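Local coordinates for protein thermotoga maritima TmcAL (Thermotoga maritima, PDB 5Y0T) that belongs to the HIGH nucleotidyl transferase family of the HUP clan and holds adenosine-5'-rp-alpha-thio-triphosphate in a pocket of its fold, at residues K281-C286 / R294-C299. Sequence-based numbering, arbitrary orientation.
Sequences KRFHVC and RDFLEC
Cys286 and Cys299 reach each other through different first torsions. In Cys286, SG lies beside the backbone N and anti to the carbonyl carbon. In Cys299, SG is swung anti to the backbone N (chi1 176°), as is CG of Phe296, which lets the ring end of Phe296 reach helix 279-289. The two sulfurs, Cys286 SG and Cys299 SG, are bonded at 2.1 Å as a disulfide with a chi3 of -71°. The edge of Phe296 meets the face of Phe283 in a T-shaped stack, with ring centroids 5.1 Å apart and planes at 89°. The leading atom is Phe296 CZ, 3.7 Å from Phe283 CD2. The Phe296 ring also sets its edge against the 281-286 backbone, with Phe296 CE2 3.6 Å from Phe283 O. Phe296 CD2 packs 3.8 Å from Cys286 CB, so ring and disulfide adjoin. The motif is a disulfide-linked helical hairpin. Segments 281-286 and 294-299, on helices 279-289 and 293-300, run roughly antiparallel, and a short connection joins the two helices. Phe261 touches both rings, and Ile310 and Leu313 of helix 307-318 also pack on Phe283. Arg282 gives its NE to Val300 O. Cys299 O lies oblique to the guanidinium, and the weak hydrogen bond it receives from Arg282 NH2, at 3.3 Å, is strongly bent.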
# COMPACT_ATOMS: atom_id res chain seq x y z
N LYS A 281 -6.15 -17.19 0.06
CA LYS A 281 -7.05 -17.15 1.21
C LYS A 281 -6.28 -16.97 2.51
O LYS A 281 -6.71 -16.24 3.40
CB LYS A 281 -7.93 -18.41 1.29
CG LYS A 281 -8.96 -18.39 2.42
CD LYS A 281 -9.90 -19.60 2.34
CE LYS A 281 -11.02 -19.51 3.38
NZ LYS A 281 -11.93 -20.70 3.32
N ARG A 282 -5.12 -17.62 2.62
CA ARG A 282 -4.31 -17.50 3.83
C ARG A 282 -3.79 -16.07 4.00
O ARG A 282 -3.82 -15.52 5.11
CB ARG A 282 -3.15 -18.51 3.80
CG ARG A 282 -3.64 -19.98 3.82
CD ARG A 282 -2.49 -20.97 3.86
NE ARG A 282 -1.86 -21.00 5.17
CZ ARG A 282 -2.23 -21.83 6.15
NH1 ARG A 282 -3.21 -22.70 5.95
NH2 ARG A 282 -1.60 -21.79 7.31
N PHE A 283 -3.32 -15.45 2.92
CA PHE A 283 -2.90 -14.05 2.99
C PHE A 283 -4.08 -13.17 3.40
O PHE A 283 -3.95 -12.32 4.27
CB PHE A 283 -2.32 -13.56 1.65
CG PHE A 283 -0.81 -13.54 1.60
CD1 PHE A 283 -0.09 -14.71 1.76
CD2 PHE A 283 -0.11 -12.35 1.38
CE1 PHE A 283 1.30 -14.72 1.69
CE2 PHE A 283 1.28 -12.34 1.31
CZ PHE A 283 1.99 -13.52 1.48
N HIS A 284 -5.23 -13.40 2.78
CA HIS A 284 -6.40 -12.57 3.02
C HIS A 284 -6.89 -12.65 4.46
O HIS A 284 -7.14 -11.62 5.11
CB HIS A 284 -7.53 -12.96 2.07
CG HIS A 284 -8.71 -12.04 2.11
ND1 HIS A 284 -9.82 -12.29 2.89
CD2 HIS A 284 -8.95 -10.87 1.47
CE1 HIS A 284 -10.70 -11.32 2.72
NE2 HIS A 284 -10.19 -10.44 1.87
N VAL A 285 -7.02 -13.88 4.96
CA VAL A 285 -7.52 -14.11 6.31
C VAL A 285 -6.50 -13.69 7.37
O VAL A 285 -6.84 -12.98 8.31
CB VAL A 285 -7.89 -15.60 6.53
CG1 VAL A 285 -8.37 -15.84 7.96
CG2 VAL A 285 -8.97 -16.02 5.54
N CYS A 286 -5.24 -14.09 7.20
CA CYS A 286 -4.23 -13.78 8.21
C CYS A 286 -3.96 -12.29 8.33
O CYS A 286 -3.65 -11.79 9.41
CB CYS A 286 -2.92 -14.52 7.91
SG CYS A 286 -3.06 -16.31 8.18
N ARG A 294 5.01 -10.19 12.09
CA ARG A 294 5.57 -11.40 12.68
C ARG A 294 4.44 -12.41 12.91
O ARG A 294 4.57 -13.58 12.57
CB ARG A 294 6.29 -11.09 14.00
CG ARG A 294 7.09 -12.27 14.54
CD ARG A 294 7.53 -12.07 15.99
NE ARG A 294 6.40 -12.10 16.91
CZ ARG A 294 5.85 -13.22 17.39
NH1 ARG A 294 6.32 -14.40 17.02
NH2 ARG A 294 4.82 -13.15 18.22
N ASP A 295 3.33 -11.96 13.49
CA ASP A 295 2.20 -12.86 13.72
C ASP A 295 1.58 -13.28 12.39
O ASP A 295 1.14 -14.42 12.24
CB ASP A 295 1.14 -12.21 14.62
CG ASP A 295 1.62 -12.04 16.05
OD1 ASP A 295 2.66 -12.63 16.42
OD2 ASP A 295 0.94 -11.33 16.83
N PHE A 296 1.53 -12.35 11.43
CA PHE A 296 1.04 -12.65 10.08
C PHE A 296 1.78 -13.83 9.47
O PHE A 296 1.16 -14.77 8.97
CB PHE A 296 1.20 -11.43 9.17
CG PHE A 296 0.88 -11.71 7.72
CD1 PHE A 296 1.90 -11.91 6.79
CD2 PHE A 296 -0.44 -11.73 7.27
CE1 PHE A 296 1.61 -12.14 5.45
CE2 PHE A 296 -0.74 -11.96 5.93
CZ PHE A 296 0.29 -12.18 5.02
N LEU A 297 3.10 -13.77 9.51
CA LEU A 297 3.95 -14.80 8.93
C LEU A 297 3.68 -16.16 9.57
O LEU A 297 3.55 -17.17 8.87
CB LEU A 297 5.43 -14.42 9.07
CG LEU A 297 5.93 -13.29 8.15
CD1 LEU A 297 7.41 -12.97 8.38
CD2 LEU A 297 5.70 -13.65 6.68
N GLU A 298 3.58 -16.18 10.89
CA GLU A 298 3.27 -17.41 11.61
C GLU A 298 1.88 -17.95 11.27
O GLU A 298 1.68 -19.15 11.16
CB GLU A 298 3.39 -17.19 13.12
CG GLU A 298 4.80 -16.93 13.61
CD GLU A 298 5.69 -18.17 13.55
OE1 GLU A 298 5.16 -19.31 13.49
OE2 GLU A 298 6.93 -18.01 13.58
N CYS A 299 0.92 -17.05 11.08
CA CYS A 299 -0.43 -17.45 10.71
C CYS A 299 -0.48 -18.10 9.32
O CYS A 299 -1.15 -19.11 9.13
CB CYS A 299 -1.39 -16.25 10.76
SG CYS A 299 -3.09 -16.61 10.21